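Local coordinates for putative lipoprotein (Bacteroides thetaiotaomicron, PDB 4Q1Z) that is of unknown function but is a two-domain putative lipoprotein of the DUF4876 family, with strands but almost no helix, probably carried on the bacterial cell envelope, at residues 146-152 against 175-181; 265-271 against 306-312. The contacts are given in a common frame with arbitrary orientation. Where two conformers were deposited one is given. Numbering follows the deposited sequence.

Interaction 1 (146-152 against 175-181); sequences GIYFANL and GERVWKF
An antiparallel strand pair inside the large mixed sheet, 146-152 against 175-181 shows one backbone frame serving two faces. Extended strands 148-152 and 177-180 run at 160°, axes 4.4 Å apart. Phe149 and Trp179 form the hydrogen-bonded pair, each N 2.8 Å from the other's O; Phe181 N to Ile147 O (2.9 Å) continues it, Gly146 N to Phe181 O (3.0 Å) weakly. Asn151 N to Arg177 O (3.4 Å) is weak; at the corner, Glu176 N meets Asn151 O (2.9 Å) and the register slips by one to Leu152-Gly175 (CA-CA 4.2 Å). Tyr148 (chi1 m; CD2 3.7 Å from Val178 CG1), Ala150, Val178 and Lys180 share one face. One water donates to Gly146 O (2.7 Å), another bonds Tyr148 OH (3.0 Å), each only weakly to Lys180 NZ (3.5 Å). Opposite lie Phe149 (t), Asn151, Arg177 and Trp179 (m); Tyr257 packs on both rings, its hydroxyl hydrogen-bonded to Asn151 OD1. Main-chain bonds set the register; this face mixes rings with polar groups, the other is largely apolar.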
# COMPACT_ATOMS: atom_id res chain seq x y z
N GLY A 146 -4.18 -2.60 14.42
CA GLY A 146 -4.32 -1.20 14.81
C GLY A 146 -3.94 -0.13 13.82
O GLY A 146 -3.90 1.05 14.20
N ILE A 147 -3.60 -0.52 12.55
CA ILE A 147 -3.30 0.43 11.48
C ILE A 147 -4.64 1.06 11.11
O ILE A 147 -5.67 0.37 11.16
CB ILE A 147 -2.55 -0.23 10.29
CG1 ILE A 147 -1.06 -0.43 10.64
CG2 ILE A 147 -2.69 0.60 9.00
CD1 ILE A 147 -0.30 -1.24 9.69
N TYR A 148 -4.64 2.37 10.82
CA TYR A 148 -5.84 3.12 10.50
C TYR A 148 -6.07 3.25 9.02
O TYR A 148 -5.12 3.23 8.24
CB TYR A 148 -5.72 4.52 11.09
CG TYR A 148 -5.72 4.55 12.60
CD1 TYR A 148 -4.54 4.44 13.32
CD2 TYR A 148 -6.91 4.68 13.31
CE1 TYR A 148 -4.53 4.45 14.71
CE2 TYR A 148 -6.92 4.67 14.70
CZ TYR A 148 -5.73 4.56 15.40
OH TYR A 148 -5.72 4.56 16.77
N PHE A 149 -7.34 3.43 8.65
CA PHE A 149 -7.87 3.67 7.32
C PHE A 149 -8.79 4.85 7.41
O PHE A 149 -9.70 4.84 8.24
CB PHE A 149 -8.64 2.44 6.79
CG PHE A 149 -9.21 2.62 5.40
CD1 PHE A 149 -10.33 3.43 5.19
CD2 PHE A 149 -8.65 1.98 4.31
CE1 PHE A 149 -10.82 3.67 3.90
CE2 PHE A 149 -9.17 2.16 3.02
CZ PHE A 149 -10.25 3.01 2.83
N ALA A 150 -8.62 5.83 6.51
CA ALA A 150 -9.49 7.00 6.43
C ALA A 150 -9.71 7.47 4.99
O ALA A 150 -8.87 7.26 4.10
CB ALA A 150 -8.90 8.15 7.26
N ASN A 151 -10.87 8.12 4.77
CA ASN A 151 -11.19 8.86 3.55
C ASN A 151 -11.13 10.33 3.95
O ASN A 151 -11.44 10.67 5.09
CB ASN A 151 -12.52 8.45 2.90
CG ASN A 151 -13.76 8.89 3.62
OD1 ASN A 151 -14.10 8.36 4.67
ND2 ASN A 151 -14.47 9.86 3.08
N LEU A 152 -10.62 11.18 3.08
CA LEU A 152 -10.46 12.58 3.45
C LEU A 152 -11.62 13.42 2.96
O LEU A 152 -12.33 13.01 2.05
CB LEU A 152 -9.12 13.19 2.93
CG LEU A 152 -7.81 12.39 3.04
CD1 LEU A 152 -6.69 13.19 2.51
CD2 LEU A 152 -7.47 12.01 4.49
N GLY A 175 -9.56 13.98 7.83
CA GLY A 175 -10.41 12.80 7.64
C GLY A 175 -11.87 13.01 7.94
O GLY A 175 -12.23 13.63 8.96
N GLU A 176 -12.72 12.47 7.04
CA GLU A 176 -14.17 12.47 7.11
C GLU A 176 -14.59 11.36 8.10
O GLU A 176 -15.25 11.64 9.11
CB GLU A 176 -14.76 12.26 5.72
CG GLU A 176 -16.27 12.42 5.67
CD GLU A 176 -16.90 11.80 4.44
OE1 GLU A 176 -16.89 12.46 3.38
OE2 GLU A 176 -17.37 10.64 4.53
N ARG A 177 -14.15 10.09 7.81
CA ARG A 177 -14.36 8.89 8.63
C ARG A 177 -13.04 8.12 8.77
O ARG A 177 -12.24 8.08 7.84
CB ARG A 177 -15.49 7.98 8.08
CG ARG A 177 -16.04 7.05 9.16
CD ARG A 177 -17.05 6.06 8.64
NE ARG A 177 -18.25 6.70 8.08
CZ ARG A 177 -19.38 6.92 8.76
NH1 ARG A 177 -19.47 6.60 10.04
NH2 ARG A 177 -20.41 7.50 8.16
N VAL A 178 -12.78 7.58 9.97
CA VAL A 178 -11.56 6.84 10.35
C VAL A 178 -11.96 5.47 10.93
O VAL A 178 -12.89 5.38 11.74
CB VAL A 178 -10.64 7.62 11.36
CG1 VAL A 178 -9.28 6.94 11.50
CG2 VAL A 178 -10.49 9.11 11.01
N TRP A 179 -11.30 4.42 10.45
CA TRP A 179 -11.42 3.04 10.89
C TRP A 179 -10.04 2.56 11.28
O TRP A 179 -9.04 3.19 10.92
CB TRP A 179 -11.98 2.12 9.77
CG TRP A 179 -13.31 2.51 9.21
CD1 TRP A 179 -13.55 3.40 8.20
CD2 TRP A 179 -14.58 1.93 9.55
NE1 TRP A 179 -14.91 3.47 7.95
CE2 TRP A 179 -15.55 2.54 8.73
CE3 TRP A 179 -14.99 0.95 10.48
CZ2 TRP A 179 -16.91 2.17 8.78
CZ3 TRP A 179 -16.35 0.64 10.58
CH2 TRP A 179 -17.29 1.24 9.73
N LYS A 180 -9.97 1.43 12.00
CA LYS A 180 -8.70 0.78 12.31
C LYS A 180 -8.87 -0.72 12.24
O LYS A 180 -9.97 -1.25 12.33
CB LYS A 180 -8.08 1.23 13.66
CG LYS A 180 -8.70 0.69 14.93
CD LYS A 180 -7.87 1.17 16.10
CE LYS A 180 -8.56 0.94 17.42
NZ LYS A 180 -7.69 1.34 18.56
N PHE A 181 -7.76 -1.41 12.04
CA PHE A 181 -7.79 -2.85 12.05
C PHE A 181 -7.89 -3.29 13.50
O PHE A 181 -7.22 -2.69 14.35
CB PHE A 181 -6.51 -3.42 11.38
CG PHE A 181 -6.48 -3.35 9.87
CD1 PHE A 181 -6.99 -4.38 9.09
CD2 PHE A 181 -5.89 -2.26 9.22
CE1 PHE A 181 -6.94 -4.33 7.70
CE2 PHE A 181 -5.81 -2.22 7.82
CZ PHE A 181 -6.36 -3.24 7.07
O HOH W 1 -4.74 1.34 16.70
O HOH W 2 -8.24 4.78 18.29

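Interaction 2 (265-271 against 306-312)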
# COMPACT_ATOMS: atom_id res chain seq x y z
N ALA A 265 -10.50 10.31 -1.58
CA ALA A 265 -9.11 10.49 -1.16
C ALA A 265 -8.89 9.50 0.01
O ALA A 265 -9.57 9.61 1.04
CB ALA A 265 -8.84 11.93 -0.76
N TYR A 266 -8.06 8.47 -0.22
CA TYR A 266 -7.83 7.35 0.72
C TYR A 266 -6.47 7.41 1.36
O TYR A 266 -5.49 7.66 0.68
CB TYR A 266 -7.96 6.00 -0.05
CG TYR A 266 -9.11 5.98 -1.04
CD1 TYR A 266 -10.44 5.98 -0.60
CD2 TYR A 266 -8.88 6.03 -2.42
CE1 TYR A 266 -11.51 6.03 -1.50
CE2 TYR A 266 -9.95 6.02 -3.33
CZ TYR A 266 -11.26 6.05 -2.87
OH TYR A 266 -12.32 6.09 -3.73
N VAL A 267 -6.40 7.12 2.67
CA VAL A 267 -5.14 7.04 3.40
C VAL A 267 -5.14 5.84 4.34
O VAL A 267 -6.16 5.51 4.95
CB VAL A 267 -4.72 8.33 4.20
CG1 VAL A 267 -4.38 9.50 3.28
CG2 VAL A 267 -5.76 8.73 5.25
N ILE A 268 -3.95 5.24 4.52
CA ILE A 268 -3.67 4.24 5.55
C ILE A 268 -2.53 4.82 6.36
O ILE A 268 -1.58 5.38 5.78
CB ILE A 268 -3.45 2.78 5.09
CG1 ILE A 268 -2.40 2.66 3.94
CG2 ILE A 268 -4.83 2.11 4.79
CD1 ILE A 268 -1.80 1.30 3.78
N PHE A 269 -2.66 4.78 7.70
CA PHE A 269 -1.65 5.40 8.56
C PHE A 269 -1.46 4.64 9.87
O PHE A 269 -2.39 4.00 10.40
CB PHE A 269 -1.96 6.87 8.81
CG PHE A 269 -3.26 7.20 9.53
CD1 PHE A 269 -4.46 7.29 8.82
CD2 PHE A 269 -3.27 7.50 10.90
CE1 PHE A 269 -5.65 7.65 9.47
CE2 PHE A 269 -4.45 7.85 11.54
CZ PHE A 269 -5.63 7.95 10.82
N ARG A 270 -0.22 4.71 10.38
CA ARG A 270 0.21 4.05 11.61
C ARG A 270 0.58 5.07 12.67
O ARG A 270 1.31 6.02 12.41
CB ARG A 270 1.41 3.11 11.32
CG ARG A 270 1.61 2.01 12.36
CD ARG A 270 2.94 1.30 12.19
NE ARG A 270 3.00 0.06 12.97
CZ ARG A 270 3.43 -0.03 14.23
NH1 ARG A 270 3.83 1.05 14.88
NH2 ARG A 270 3.45 -1.20 14.85
N VAL A 271 0.07 4.88 13.88
CA VAL A 271 0.37 5.76 15.02
C VAL A 271 1.49 5.04 15.78
O VAL A 271 1.30 3.88 16.15
CB VAL A 271 -0.87 6.12 15.90
CG1 VAL A 271 -0.45 6.95 17.12
CG2 VAL A 271 -1.91 6.88 15.10
N TYR A 306 2.41 10.23 9.81
CA TYR A 306 1.94 8.89 10.15
C TYR A 306 1.50 8.08 8.93
O TYR A 306 1.35 6.86 9.02
CB TYR A 306 0.74 8.98 11.10
CG TYR A 306 0.96 9.39 12.55
CD1 TYR A 306 2.24 9.59 13.06
CD2 TYR A 306 -0.12 9.58 13.40
CE1 TYR A 306 2.43 10.01 14.37
CE2 TYR A 306 0.06 9.97 14.73
CZ TYR A 306 1.34 10.17 15.21
OH TYR A 306 1.48 10.54 16.52
N VAL A 307 1.28 8.76 7.80
CA VAL A 307 0.73 8.17 6.59
C VAL A 307 1.74 7.19 5.90
O VAL A 307 2.86 7.56 5.57
CB VAL A 307 0.17 9.26 5.63
CG1 VAL A 307 -0.45 8.63 4.39
CG2 VAL A 307 -0.87 10.11 6.34
N LEU A 308 1.27 5.95 5.68
CA LEU A 308 1.95 4.84 5.02
C LEU A 308 1.70 4.89 3.50
O LEU A 308 2.64 4.66 2.72
CB LEU A 308 1.46 3.51 5.62
CG LEU A 308 1.92 3.17 7.03
CD1 LEU A 308 1.24 1.95 7.55
CD2 LEU A 308 3.41 2.96 7.09
N ASP A 309 0.43 5.21 3.08
CA ASP A 309 0.08 5.40 1.67
C ASP A 309 -1.17 6.29 1.54
O ASP A 309 -2.07 6.21 2.37
CB ASP A 309 -0.11 4.07 0.90
CG ASP A 309 -0.09 4.15 -0.65
OD1 ASP A 309 0.55 5.07 -1.20
OD2 ASP A 309 -0.62 3.23 -1.30
N ALA A 310 -1.22 7.09 0.47
CA ALA A 310 -2.32 7.98 0.11
C ALA A 310 -2.61 7.92 -1.38
O ALA A 310 -1.68 7.87 -2.18
CB ALA A 310 -2.00 9.40 0.51
N VAL A 311 -3.89 7.86 -1.76
CA VAL A 311 -4.35 7.82 -3.16
C VAL A 311 -5.44 8.87 -3.38
O VAL A 311 -6.52 8.78 -2.77
CB VAL A 311 -4.83 6.40 -3.62
CG1 VAL A 311 -5.23 6.39 -5.10
CG2 VAL A 311 -3.76 5.35 -3.35
N GLU A 312 -5.17 9.82 -4.27
CA GLU A 312 -6.14 10.87 -4.62
C GLU A 312 -6.93 10.48 -5.85
O GLU A 312 -6.45 10.69 -6.97
CB GLU A 312 -5.42 12.22 -4.86
CG GLU A 312 -6.35 13.38 -5.20
CD GLU A 312 -6.53 14.39 -4.08
OE1 GLU A 312 -5.51 14.94 -3.63
OE2 GLU A 312 -7.69 14.65 -3.68
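Main-chain hydrogen bonds dominate this antiparallel pairing, and their pattern shows how a strand absorbs an extra residue. Tyr266 and Val311 make a regular hydrogen-bonded pair: Tyr266 N lies 3.0 Å from Val311 O, and Val311 N 2.9 Å from Tyr266 O. Ile268 N then donates to Asp309 O at 3.0 Å, but Ile268 O receives two amides, Leu308 N at 2.9 Å and, weakly, Asp309 N at 3.4 Å. Leu308 and Asp309 thus both face Ile268 in a classic beta bulge, at the point where the chain turns a corner. The register shifts by one, pairing Phe269 with Val307, and Arg270 N to Tyr306 O (3.0 Å) continues the pairing beyond it.

The buried carboxylates find their partners outside the two segments: Asp309 accepts from the Phe110 amide and forms a salt bridge with Arg347, while Glu312 bridges to Arg324 and Lys323.

Packing follows the alternation of the strands. Val267 CG1 touches Ala310 CB at 3.7 Å and Val307 CG1 at 4.2 Å on one face; on the other, Tyr266 CD2 meets Val311 CB at 4.2 Å. Past the bulge, Val271 CA sits over the face of the Tyr306 ring, 4.2 Å from its centroid, a CH-pi contact.

Strand 307-312 is the outermost strand of the large sheet within this chain, and 265-269 joins it to strand 148-152. Ile302 of strand 299-303 covers Val307 and Phe269, whereas strand 108-114 packs against Tyr266, Asp309 and Val311.

How the interactions relate
Interactions 1 and 2 are successive portions of one sheet, in the order 307-312, 265-269, 148-152, 177-180. Their seam is itself hydrogen-bonded: Leu152 N probably donates to Ala265 O and Tyr148 N to Phe269 O, each at 2.8 Å, while Tyr148 CE1 packs on Val271 CG2 at 3.6 Å. Both contacts are largely buried, although each includes some more accessible residues, Arg270 being the exposed one. Place shapes chemistry: interaction 1, flanked by strands on both sides, is regular from Tyr148 to Ala150, slips by one only at the Glu176 corner and centres on aromatic side chains; interaction 2, which includes an outermost strand, carries a classic bulge and sends its acidic side chains to partners elsewhere.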